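Side-chain contacts in UDP-N-Acetylglucosamine 2-Epimerase (Thermus thermophilus, PDB 1V4V), which probably interconverts UDP-N-acetylglucosamine and UDP-N-acetylmannosamine, as a two-domain homodimeric epimerase of the GT-B clan: residues S275-T280 with K329-N334; T202-R207 with G266-L271; K6-A11 with W363-G368; P23-L28 with P36-T41. All coordinates share one frame; numbering follows the deposited sequence.

Contact 1 of 4, residues S275-T280 with K329-N334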
loop_
_atom_site.group_PDB
_atom_site.type_symbol
_atom_site.label_atom_id
_atom_site.label_comp_id
_atom_site.label_asym_id
_atom_site.label_seq_id
_atom_site.Cartn_x
_atom_site.Cartn_y
_atom_site.Cartn_z
ATOM N N SER A 275 -17.848 28.450 27.603
ATOM C CA SER A 275 -16.883 29.051 28.519
ATOM C C SER A 275 -16.081 30.201 27.919
ATOM O O SER A 275 -15.887 30.275 26.704
ATOM C CB SER A 275 -15.918 27.980 29.033
ATOM O OG SER A 275 -16.619 26.951 29.717
ATOM N N LEU A 276 -15.613 31.087 28.794
ATOM C CA LEU A 276 -14.821 32.250 28.401
ATOM C C LEU A 276 -13.365 31.847 28.241
ATOM O O LEU A 276 -12.589 32.512 27.554
ATOM C CB LEU A 276 -14.864 33.328 29.495
ATOM C CG LEU A 276 -16.167 33.990 29.945
ATOM C CD1 LEU A 276 -15.874 34.929 31.112
ATOM C CD2 LEU A 276 -16.787 34.759 28.797
ATOM N N LEU A 277 -12.998 30.754 28.899
ATOM C CA LEU A 277 -11.615 30.304 28.898
ATOM C C LEU A 277 -11.514 28.856 29.340
ATOM O O LEU A 277 -12.336 28.384 30.126
ATOM C CB LEU A 277 -10.825 31.173 29.879
ATOM C CG LEU A 277 -9.416 30.777 30.308
ATOM C CD1 LEU A 277 -8.460 31.047 29.157
ATOM C CD2 LEU A 277 -9.000 31.573 31.552
ATOM N N LEU A 278 -10.501 28.167 28.822
ATOM C CA LEU A 278 -10.219 26.781 29.188
ATOM C C LEU A 278 -8.848 26.748 29.857
ATOM O O LEU A 278 -7.872 27.270 29.311
ATOM C CB LEU A 278 -10.173 25.869 27.955
ATOM C CG LEU A 278 -9.597 24.479 28.267
ATOM C CD1 LEU A 278 -10.546 23.735 29.213
ATOM C CD2 LEU A 278 -9.384 23.684 26.978
ATOM N N VAL A 279 -8.787 26.158 31.047
ATOM C CA VAL A 279 -7.533 26.008 31.778
ATOM C C VAL A 279 -7.251 24.510 31.728
ATOM O O VAL A 279 -8.088 23.707 32.139
ATOM C CB VAL A 279 -7.677 26.445 33.251
ATOM C CG1 VAL A 279 -6.364 26.201 34.004
ATOM C CG2 VAL A 279 -8.062 27.921 33.321
ATOM N N THR A 280 -6.086 24.119 31.222
ATOM C CA THR A 280 -5.792 22.692 31.132
ATOM C C THR A 280 -4.300 22.393 31.073
ATOM O O THR A 280 -3.477 23.304 30.990
ATOM C CB THR A 280 -6.447 22.091 29.869
ATOM O OG1 THR A 280 -6.262 20.672 29.855
ATOM C CG2 THR A 280 -5.807 22.684 28.601
ATOM N N LYS A 329 -5.225 35.305 36.210
ATOM C CA LYS A 329 -5.925 36.511 36.645
ATOM C C LYS A 329 -5.714 37.621 35.610
ATOM O O LYS A 329 -6.650 38.329 35.243
ATOM C CB LYS A 329 -5.415 36.964 38.019
ATOM C CG LYS A 329 -6.039 38.273 38.510
ATOM C CD LYS A 329 -5.571 38.603 39.927
ATOM C CE LYS A 329 -6.212 39.885 40.450
ATOM N NZ LYS A 329 -5.784 41.086 39.686
ATOM N N GLY A 330 -4.481 37.759 35.134
ATOM C CA GLY A 330 -4.182 38.783 34.144
ATOM C C GLY A 330 -4.979 38.610 32.862
ATOM O O GLY A 330 -5.501 39.577 32.303
ATOM N N LEU A 331 -5.086 37.371 32.395
ATOM C CA LEU A 331 -5.823 37.080 31.171
ATOM C C LEU A 331 -7.321 37.348 31.335
ATOM O O LEU A 331 -7.953 37.934 30.457
ATOM C CB LEU A 331 -5.601 35.620 30.760
ATOM C CG LEU A 331 -6.263 35.206 29.442
ATOM C CD1 LEU A 331 -5.716 36.061 28.312
ATOM C CD2 LEU A 331 -6.001 33.734 29.168
ATOM N N LEU A 332 -7.889 36.924 32.458
ATOM C CA LEU A 332 -9.313 37.137 32.702
ATOM C C LEU A 332 -9.653 38.621 32.798
ATOM O O LEU A 332 -10.806 39.012 32.602
ATOM C CB LEU A 332 -9.757 36.396 33.971
ATOM C CG LEU A 332 -9.847 34.871 33.790
ATOM C CD1 LEU A 332 -10.075 34.180 35.130
ATOM C CD2 LEU A 332 -10.965 34.546 32.814
ATOM N N GLU A 333 -8.652 39.447 33.092
ATOM C CA GLU A 333 -8.867 40.889 33.174
ATOM C C GLU A 333 -8.352 41.618 31.927
ATOM O O GLU A 333 -8.166 42.836 31.936
ATOM C CB GLU A 333 -8.216 41.440 34.452
ATOM C CG GLU A 333 -9.021 41.055 35.690
ATOM C CD GLU A 333 -8.376 41.448 37.009
ATOM O OE1 GLU A 333 -9.115 41.507 38.017
ATOM O OE2 GLU A 333 -7.149 41.684 37.052
ATOM N N ASN A 334 -8.135 40.865 30.851
ATOM C CA ASN A 334 -7.651 41.432 29.592
ATOM C C ASN A 334 -8.578 40.926 28.488
ATOM O O ASN A 334 -8.251 39.979 27.761
ATOM C CB ASN A 334 -6.212 40.976 29.310
ATOM C CG ASN A 334 -5.521 41.829 28.248
ATOM O OD1 ASN A 334 -6.133 42.234 27.262
ATOM N ND2 ASN A 334 -4.235 42.096 28.449
#

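Contact 2 of 4, residues T202-R207 with G266-L271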
loop_
_atom_site.group_PDB
_atom_site.type_symbol
_atom_site.label_atom_id
_atom_site.label_comp_id
_atom_site.label_asym_id
_atom_site.label_seq_id
_atom_site.Cartn_x
_atom_site.Cartn_y
_atom_site.Cartn_z
ATOM N N THR A 202 -13.765 26.671 32.110
ATOM C CA THR A 202 -13.651 25.222 32.232
ATOM C C THR A 202 -12.246 24.885 32.684
ATOM O O THR A 202 -11.269 25.442 32.177
ATOM C CB THR A 202 -13.941 24.509 30.894
ATOM O OG1 THR A 202 -15.304 24.733 30.514
ATOM C CG2 THR A 202 -13.706 23.000 31.030
ATOM N N VAL A 203 -12.151 23.996 33.668
ATOM C CA VAL A 203 -10.859 23.580 34.197
ATOM C C VAL A 203 -10.665 22.083 34.041
ATOM O O VAL A 203 -11.593 21.298 34.273
ATOM C CB VAL A 203 -10.716 23.934 35.694
ATOM C CG1 VAL A 203 -9.409 23.372 36.236
ATOM C CG2 VAL A 203 -10.758 25.444 35.892
ATOM N N THR A 204 -9.449 21.705 33.656
ATOM C CA THR A 204 -9.079 20.305 33.467
ATOM C C THR A 204 -7.597 20.084 33.823
ATOM O O THR A 204 -6.701 20.749 33.288
ATOM C CB THR A 204 -9.343 19.858 32.002
ATOM O OG1 THR A 204 -10.568 19.119 31.945
ATOM C CG2 THR A 204 -8.201 19.013 31.456
HETATM N N MSE A 205 -7.338 19.183 34.768
HETATM C CA MSE A 205 -5.955 18.856 35.168
HETATM C C MSE A 205 -5.844 17.350 35.329
HETATM O O MSE A 205 -6.523 16.763 36.180
HETATM C CB MSE A 205 -5.657 19.549 36.510
HETATM C CG MSE A 205 -5.484 21.087 36.430
HETATM SE SE MSE A 205 -4.562 21.803 37.965
HETATM C CE MSE A 205 -5.990 21.631 39.196
ATOM N N HIS A 206 -5.011 16.711 34.516
ATOM C CA HIS A 206 -4.844 15.260 34.608
ATOM C C HIS A 206 -3.549 14.707 34.013
ATOM O O HIS A 206 -3.404 13.490 33.896
ATOM C CB HIS A 206 -6.018 14.527 33.952
ATOM C CG HIS A 206 -6.083 14.703 32.466
ATOM N ND1 HIS A 206 -5.830 13.676 31.581
ATOM C CD2 HIS A 206 -6.367 15.788 31.707
ATOM C CE1 HIS A 206 -5.958 14.120 30.343
ATOM N NE2 HIS A 206 -6.284 15.399 30.392
ATOM N N ARG A 207 -2.619 15.579 33.638
ATOM C CA ARG A 207 -1.349 15.121 33.095
ATOM C C ARG A 207 -0.650 14.390 34.236
ATOM O O ARG A 207 -0.388 14.972 35.286
ATOM C CB ARG A 207 -0.514 16.314 32.622
ATOM C CG ARG A 207 0.730 15.923 31.839
ATOM C CD ARG A 207 1.460 17.144 31.301
ATOM N NE ARG A 207 2.609 16.764 30.480
ATOM C CZ ARG A 207 2.528 16.081 29.342
ATOM N NH1 ARG A 207 1.348 15.695 28.877
ATOM N NH2 ARG A 207 3.630 15.781 28.667
ATOM N N GLY A 266 -19.546 14.951 23.852
ATOM C CA GLY A 266 -20.454 16.045 23.561
ATOM C C GLY A 266 -20.712 17.025 24.693
ATOM O O GLY A 266 -20.728 18.238 24.476
ATOM N N SER A 267 -20.923 16.512 25.899
ATOM C CA SER A 267 -21.196 17.378 27.035
ATOM C C SER A 267 -19.995 18.268 27.351
ATOM O O SER A 267 -20.156 19.429 27.740
ATOM C CB SER A 267 -21.570 16.548 28.260
ATOM O OG SER A 267 -21.973 17.391 29.325
HETATM N N MSE A 268 -18.794 17.724 27.186
HETATM C CA MSE A 268 -17.581 18.495 27.445
HETATM C C MSE A 268 -17.405 19.570 26.379
HETATM O O MSE A 268 -17.036 20.699 26.691
HETATM C CB MSE A 268 -16.352 17.580 27.465
HETATM C CG MSE A 268 -15.020 18.325 27.587
HETATM SE SE MSE A 268 -14.865 19.412 29.188
HETATM C CE MSE A 268 -13.677 18.286 30.205
ATOM N N ALA A 269 -17.668 19.223 25.121
ATOM C CA ALA A 269 -17.537 20.188 24.035
ATOM C C ALA A 269 -18.508 21.347 24.244
ATOM O O ALA A 269 -18.169 22.508 24.001
ATOM C CB ALA A 269 -17.808 19.518 22.688
ATOM N N ALA A 270 -19.719 21.027 24.690
ATOM C CA ALA A 270 -20.733 22.045 24.932
ATOM C C ALA A 270 -20.287 22.968 26.068
ATOM O O ALA A 270 -20.425 24.187 25.978
ATOM C CB ALA A 270 -22.065 21.384 25.277
ATOM N N LEU A 271 -19.747 22.380 27.130
ATOM C CA LEU A 271 -19.273 23.160 28.270
ATOM C C LEU A 271 -18.175 24.125 27.832
ATOM O O LEU A 271 -18.201 25.308 28.164
ATOM C CB LEU A 271 -18.732 22.231 29.354
ATOM C CG LEU A 271 -18.095 22.897 30.578
ATOM C CD1 LEU A 271 -19.115 23.788 31.288
ATOM C CD2 LEU A 271 -17.587 21.819 31.513
#

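Contact 3 of 4, residues K6-A11 with W363-G368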
loop_
_atom_site.group_PDB
_atom_site.type_symbol
_atom_site.label_atom_id
_atom_site.label_comp_id
_atom_site.label_asym_id
_atom_site.label_seq_id
_atom_site.Cartn_x
_atom_site.Cartn_y
_atom_site.Cartn_z
ATOM N N LYS A 6 -25.400 7.882 -6.433
ATOM C CA LYS A 6 -24.098 7.314 -6.093
ATOM C C LYS A 6 -24.058 6.955 -4.611
ATOM O O LYS A 6 -24.661 7.638 -3.781
ATOM C CB LYS A 6 -22.976 8.312 -6.399
ATOM C CG LYS A 6 -22.869 8.755 -7.853
ATOM C CD LYS A 6 -22.605 7.586 -8.790
ATOM C CE LYS A 6 -22.087 8.067 -10.141
ATOM N NZ LYS A 6 -22.957 9.113 -10.749
ATOM N N ARG A 7 -23.348 5.882 -4.280
ATOM C CA ARG A 7 -23.242 5.460 -2.892
ATOM C C ARG A 7 -21.795 5.536 -2.411
ATOM O O ARG A 7 -20.879 5.042 -3.074
ATOM C CB ARG A 7 -23.793 4.041 -2.733
ATOM C CG ARG A 7 -25.202 3.867 -3.306
ATOM C CD ARG A 7 -25.830 2.548 -2.875
ATOM N NE ARG A 7 -26.984 2.173 -3.693
ATOM C CZ ARG A 7 -28.061 2.933 -3.884
ATOM N NH1 ARG A 7 -28.153 4.129 -3.321
ATOM N NH2 ARG A 7 -29.053 2.492 -4.646
ATOM N N VAL A 8 -21.595 6.169 -1.259
ATOM C CA VAL A 8 -20.262 6.327 -0.685
ATOM C C VAL A 8 -20.226 5.640 0.669
ATOM O O VAL A 8 -20.893 6.063 1.611
ATOM C CB VAL A 8 -19.913 7.820 -0.503
ATOM C CG1 VAL A 8 -18.506 7.970 0.069
ATOM C CG2 VAL A 8 -20.019 8.532 -1.833
ATOM N N VAL A 9 -19.443 4.574 0.764
ATOM C CA VAL A 9 -19.350 3.828 2.005
ATOM C C VAL A 9 -18.174 4.276 2.863
ATOM O O VAL A 9 -17.034 4.316 2.397
ATOM C CB VAL A 9 -19.217 2.304 1.728
ATOM C CG1 VAL A 9 -19.093 1.531 3.044
ATOM C CG2 VAL A 9 -20.436 1.806 0.943
ATOM N N LEU A 10 -18.468 4.642 4.104
ATOM C CA LEU A 10 -17.425 5.029 5.046
ATOM C C LEU A 10 -17.220 3.796 5.912
ATOM O O LEU A 10 -18.146 3.342 6.581
ATOM C CB LEU A 10 -17.868 6.209 5.920
ATOM C CG LEU A 10 -18.040 7.552 5.218
ATOM C CD1 LEU A 10 -19.323 7.545 4.394
ATOM C CD2 LEU A 10 -18.096 8.660 6.263
ATOM N N ALA A 11 -16.011 3.248 5.884
ATOM C CA ALA A 11 -15.702 2.054 6.652
ATOM C C ALA A 11 -14.697 2.350 7.760
ATOM O O ALA A 11 -13.601 2.827 7.491
ATOM C CB ALA A 11 -15.151 0.983 5.722
ATOM N N TRP A 363 -16.518 15.349 -6.653
ATOM C CA TRP A 363 -15.730 15.711 -7.823
ATOM C C TRP A 363 -15.231 14.465 -8.555
ATOM O O TRP A 363 -15.286 14.396 -9.784
ATOM C CB TRP A 363 -14.546 16.582 -7.398
ATOM C CG TRP A 363 -13.507 16.761 -8.458
ATOM C CD1 TRP A 363 -13.687 17.284 -9.707
ATOM C CD2 TRP A 363 -12.118 16.429 -8.357
ATOM N NE1 TRP A 363 -12.496 17.298 -10.389
ATOM C CE2 TRP A 363 -11.515 16.780 -9.583
ATOM C CE3 TRP A 363 -11.324 15.869 -7.346
ATOM C CZ2 TRP A 363 -10.151 16.590 -9.830
ATOM C CZ3 TRP A 363 -9.967 15.679 -7.591
ATOM C CH2 TRP A 363 -9.395 16.041 -8.826
ATOM N N ARG A 364 -14.742 13.485 -7.799
ATOM C CA ARG A 364 -14.254 12.245 -8.389
ATOM C C ARG A 364 -15.386 11.489 -9.065
ATOM O O ARG A 364 -15.172 10.798 -10.063
ATOM C CB ARG A 364 -13.618 11.347 -7.323
ATOM C CG ARG A 364 -12.221 11.763 -6.903
ATOM C CD ARG A 364 -11.330 11.913 -8.124
ATOM N NE ARG A 364 -9.944 11.567 -7.844
ATOM C CZ ARG A 364 -8.931 11.842 -8.658
ATOM N NH1 ARG A 364 -9.155 12.472 -9.803
ATOM N NH2 ARG A 364 -7.698 11.482 -8.328
ATOM N N LEU A 365 -16.588 11.618 -8.511
ATOM C CA LEU A 365 -17.759 10.945 -9.054
ATOM C C LEU A 365 -18.459 11.794 -10.116
ATOM O O LEU A 365 -19.543 11.444 -10.584
ATOM C CB LEU A 365 -18.741 10.608 -7.928
ATOM C CG LEU A 365 -18.253 9.593 -6.887
ATOM C CD1 LEU A 365 -19.261 9.488 -5.759
ATOM C CD2 LEU A 365 -18.048 8.235 -7.546
ATOM N N GLY A 366 -17.836 12.911 -10.483
ATOM C CA GLY A 366 -18.399 13.791 -11.494
ATOM C C GLY A 366 -19.695 14.479 -11.102
ATOM O O GLY A 366 -20.570 14.685 -11.943
ATOM N N LEU A 367 -19.819 14.841 -9.828
ATOM C CA LEU A 367 -21.020 15.510 -9.334
ATOM C C LEU A 367 -20.700 16.900 -8.796
ATOM O O LEU A 367 -21.411 17.418 -7.935
ATOM C CB LEU A 367 -21.679 14.682 -8.229
ATOM C CG LEU A 367 -22.279 13.326 -8.605
ATOM C CD1 LEU A 367 -22.843 12.653 -7.363
ATOM C CD2 LEU A 367 -23.376 13.519 -9.643
ATOM N N GLY A 368 -19.627 17.499 -9.302
ATOM C CA GLY A 368 -19.243 18.823 -8.848
ATOM C C GLY A 368 -17.788 19.138 -9.130
ATOM O O GLY A 368 -17.026 18.253 -9.518
HETATM O O HOH W 1 -21.501 11.344 -12.696
#

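Contact 4 of 4, residues P23-L28 with P36-T41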
loop_
_atom_site.group_PDB
_atom_site.type_symbol
_atom_site.label_atom_id
_atom_site.label_comp_id
_atom_site.label_asym_id
_atom_site.label_seq_id
_atom_site.Cartn_x
_atom_site.Cartn_y
_atom_site.Cartn_z
ATOM N N PRO A 23 -18.184 14.033 10.553
ATOM C CA PRO A 23 -18.312 15.283 9.796
ATOM C C PRO A 23 -18.376 15.041 8.289
ATOM O O PRO A 23 -19.052 15.769 7.557
ATOM C CB PRO A 23 -17.060 16.061 10.195
ATOM C CG PRO A 23 -16.776 15.566 11.579
ATOM C CD PRO A 23 -17.021 14.083 11.458
ATOM N N VAL A 24 -17.649 14.025 7.829
ATOM C CA VAL A 24 -17.625 13.677 6.412
ATOM C C VAL A 24 -18.974 13.083 6.016
ATOM O O VAL A 24 -19.555 13.458 5.001
ATOM C CB VAL A 24 -16.509 12.647 6.119
ATOM C CG1 VAL A 24 -16.533 12.251 4.639
ATOM C CG2 VAL A 24 -15.153 13.231 6.498
ATOM N N TYR A 25 -19.466 12.153 6.824
ATOM C CA TYR A 25 -20.754 11.513 6.569
ATOM C C TYR A 25 -21.873 12.540 6.403
ATOM O O TYR A 25 -22.652 12.486 5.448
ATOM C CB TYR A 25 -21.116 10.588 7.728
ATOM C CG TYR A 25 -22.462 9.914 7.585
ATOM C CD1 TYR A 25 -22.581 8.682 6.943
ATOM C CD2 TYR A 25 -23.622 10.509 8.092
ATOM C CE1 TYR A 25 -23.814 8.057 6.811
ATOM C CE2 TYR A 25 -24.862 9.891 7.961
ATOM C CZ TYR A 25 -24.949 8.664 7.322
ATOM O OH TYR A 25 -26.166 8.028 7.210
ATOM N N LEU A 26 -21.951 13.472 7.345
ATOM C CA LEU A 26 -22.996 14.489 7.312
ATOM C C LEU A 26 -22.848 15.439 6.131
ATOM O O LEU A 26 -23.841 15.861 5.545
ATOM C CB LEU A 26 -23.012 15.258 8.638
ATOM C CG LEU A 26 -23.353 14.373 9.844
ATOM C CD1 LEU A 26 -23.127 15.137 11.142
ATOM C CD2 LEU A 26 -24.802 13.897 9.742
ATOM N N ALA A 27 -21.611 15.763 5.768
ATOM C CA ALA A 27 -21.369 16.651 4.637
ATOM C C ALA A 27 -21.769 15.972 3.325
ATOM O O ALA A 27 -22.251 16.622 2.397
ATOM C CB ALA A 27 -19.897 17.057 4.591
ATOM N N LEU A 28 -21.563 14.659 3.252
ATOM C CA LEU A 28 -21.911 13.889 2.061
ATOM C C LEU A 28 -23.427 13.793 1.907
ATOM O O LEU A 28 -23.954 13.813 0.794
ATOM C CB LEU A 28 -21.322 12.477 2.155
ATOM C CG LEU A 28 -19.819 12.317 1.909
ATOM C CD1 LEU A 28 -19.365 10.951 2.398
ATOM C CD2 LEU A 28 -19.521 12.483 0.423
ATOM N N PRO A 36 -24.436 8.661 1.607
ATOM C CA PRO A 36 -23.382 8.056 2.422
ATOM C C PRO A 36 -23.907 6.837 3.170
ATOM O O PRO A 36 -25.079 6.784 3.549
ATOM C CB PRO A 36 -22.995 9.190 3.361
ATOM C CG PRO A 36 -24.332 9.836 3.634
ATOM C CD PRO A 36 -24.988 9.865 2.259
ATOM N N LEU A 37 -23.040 5.852 3.363
ATOM C CA LEU A 37 -23.400 4.641 4.089
ATOM C C LEU A 37 -22.256 4.307 5.032
ATOM O O LEU A 37 -21.106 4.666 4.769
ATOM C CB LEU A 37 -23.614 3.471 3.131
ATOM C CG LEU A 37 -24.745 3.572 2.105
ATOM C CD1 LEU A 37 -24.662 2.370 1.181
ATOM C CD2 LEU A 37 -26.098 3.626 2.810
ATOM N N VAL A 38 -22.566 3.615 6.120
ATOM C CA VAL A 38 -21.542 3.246 7.090
ATOM C C VAL A 38 -21.386 1.743 7.258
ATOM O O VAL A 38 -22.355 1.024 7.515
ATOM C CB VAL A 38 -21.842 3.867 8.480
ATOM C CG1 VAL A 38 -20.891 3.304 9.530
ATOM C CG2 VAL A 38 -21.700 5.374 8.409
ATOM N N LEU A 39 -20.150 1.280 7.104
ATOM C CA LEU A 39 -19.810 -0.124 7.281
ATOM C C LEU A 39 -18.888 -0.182 8.492
ATOM O O LEU A 39 -17.786 0.358 8.443
ATOM C CB LEU A 39 -19.056 -0.664 6.059
ATOM C CG LEU A 39 -18.416 -2.049 6.237
ATOM C CD1 LEU A 39 -19.492 -3.102 6.469
ATOM C CD2 LEU A 39 -17.592 -2.392 5.005
ATOM N N LEU A 40 -19.340 -0.799 9.581
ATOM C CA LEU A 40 -18.493 -0.917 10.766
ATOM C C LEU A 40 -17.566 -2.099 10.545
ATOM O O LEU A 40 -17.985 -3.132 10.022
ATOM C CB LEU A 40 -19.339 -1.126 12.026
ATOM C CG LEU A 40 -20.299 0.029 12.337
ATOM C CD1 LEU A 40 -20.918 -0.179 13.712
ATOM C CD2 LEU A 40 -19.548 1.356 12.288
ATOM N N THR A 41 -16.309 -1.954 10.956
ATOM C CA THR A 41 -15.320 -3.003 10.741
ATOM C C THR A 41 -14.596 -3.465 12.008
ATOM O O THR A 41 -13.631 -4.228 11.928
ATOM C CB THR A 41 -14.250 -2.512 9.740
ATOM O OG1 THR A 41 -13.566 -1.383 10.302
ATOM C CG2 THR A 41 -14.887 -2.087 8.426
#

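Contact 1 of 4, residues S275-T280 with K329-N334
Leu277 reaches into the angle between Leu331 and Leu332 and gives one methyl to each. Its CD1 lies 3.6 Å from Leu331 CD2. Its CD2 lies 3.8 Å from CD2 of Leu332, and CG of that leucine is only slightly farther. The two meetings differ in angle: Leu277 slants across Leu331 but crosses Leu332 at about a right angle. Leu277 CG stands anti to its own backbone N (chi1 168°), which leaves the two methyls to fork toward the helix. No hydrogen bond joins the segments; the contact is purely apolar. It packs the last turn of helix 321-332 on strand 275-280 of the six-stranded parallel sheet. That sheet belongs to one of the two Rossmann-like domains of the GT-B fold. Strand 275-280 is held on both edges: Leu277 and Val279 bond through the backbone to Thr202, and Leu278 to Pro295 and Val297. Val297 also touches both Leu277 and Leu331, so the neighbouring strand shares the apolar patch. Leu331 is covered further by Leu338 and Met341 of helix 335-343, and Leu332 by Phe228. The helix stops just beyond the contact, where Glu333 leaves helical geometry. Lys329 NZ forms a salt bridge to Glu333 OE2 at 3.0 Å, on the syn side and 26° out of the carboxylate plane. Asn334 then caps the next helix through OD1 to the N of Glu337.

Contact 2 of 4, residues T202-R207 with G266-L271
Thr202 meets Leu271 and the selenomethionine Met268 where helix 265-273 packs on strand 200-203. This strand lies inside a parallel sheet of the Rossmann type, between strands 232-236 and 275-280, in one of the two GT-B domains. Thr202 carries most of the contact. Its OG1 sits 3.3 Å from CG of Leu271, a close approach of a hydroxyl to an apolar branch point. The hydroxyl is not left without a partner: OG1 hydrogen-bonds to OG of Ser275, which also bonds to the carbonyl O of Leu271. Ser275 thus ties the strand to the helix by polar means beside the apolar touch. The methyl CG2 of Thr202, anti to the backbone N, lies between the two helix side chains, 4.1 Å from Leu271 CD2 and 4.2 Å from Met268 SE. Val203 faces away from the helix, toward Leu221 of helix 214-227. Thr204 turns back to the helix side, and its OG1 makes a weak hydrogen bond to the carbonyl O of Val203. Farther along, the backbone N atoms of His206 and Arg207 bond to the carboxylate of Asp281. Met268 reaches the threonines by bending at chi2 (59°) and chi3 (105°), and it also touches Pro236. Its methyl CE ends 3.7 Å from Thr204 OG1.

Contact 3 of 4, residues K6-A11 with W363-G368
Lys6 and Val8 meet Leu365 and Leu367 in a partly buried, mainly apolar contact. It joins the start of strand 6-12, an inner strand of the seven-stranded parallel sheet, to the turn that ends helix 353-364 near the C-terminus. Leu365 CD1 does most of the touching. It lies 3.9 Å from CB of Lys6 and 4.1 Å from CG2 of Val8. Leu367 comes to the same lysine one carbon farther out, with its CD1 3.9 Å from Lys6 CG. The aliphatic part of Lys6 therefore serves as an apolar surface for both leucines. Its chain bends at chi2 (-60°) and again at chi4, which brings the ammonium back over the turn. There a water bridges the segments: it donates to Leu365 O at 2.9 Å and accepts a weak bond from Lys6 NZ at 3.3 Å. The turn is a Schellman motif. Gly366, with positive phi, is its C-prime residue; its N bonds to Trp363 O at 3.0 Å, and Leu367 N bonds to Ala362 O. Around this turn both leucines have their CB directed at the strand. Trp363 and Arg364 pack on each other beside it, and Arg364 forms salt bridges to Asp148 and Glu169. Leu34 of strand 34-40 touches Lys6, Leu365 and Leu367, while Tyr94 of strand 94-98 touches Leu365. Helix 15-29 lies alongside, with Leu28 against Val8.

Contact 4 of 4, residues P23-L28 with P36-T41
Tyr25 lies against Pro36 and Val38, bridging helix 15-29 and strand 34-40. These two elements belong to the beta-alpha-beta unit made with strand 6-12. Over their short segments the helix and strand axes come within 8.4 Å, with 149° between their N-to-C directions, so they run roughly antiparallel. The CB of Tyr25 does not aim straight at the strand. Its CG stands anti to the backbone N (chi1 178°), and this carries the ring across. CD1 is the first ring atom to touch, 3.6 Å from Pro36 CB and 3.7 Å from Val38 CG2. CE1 comes next and meets CB and CG of Pro36. CZ follows, still within reach of Pro36 CG. The proline CG makes a CH-pi contact over one face of the ring, 3.9 Å from the Tyr25 centroid and 20° off the normal. At the tip, Tyr25 OH comes only to 4.0 Å from Pro36 O. One turn on, Leu28 CB packs on CB of the same proline at 3.9 Å. Pro36 is thus gripped by two helix side chains. With no hydrogen bond across the segments, the contact rests on dispersion between apolar groups and on the CH-pi contact.

The contacts fall into two pairs, one in each parallel sheet. Contacts 1 and 2 rest on neighbouring strands, 275-280 and 200-203, and touch through Ser275 and Thr202. Contact 3 rests on strand 6-12 and contact 4 on its neighbour 34-40, linked by Leu37 backbone bonds to Val8 and Leu10. The pairs lie on opposite sides of the chain's centre. Contacts 1, 2 and 4 are buried between helix and sheet. Leucine methyls make contact 1, threonine, leucine and selenomethionine contact 2, and an aromatic face with proline contact 4. Contact 3, at the partly exposed start of its strand, uses a lysine carbon chain and alone has a bridging water, bound by the ammonium.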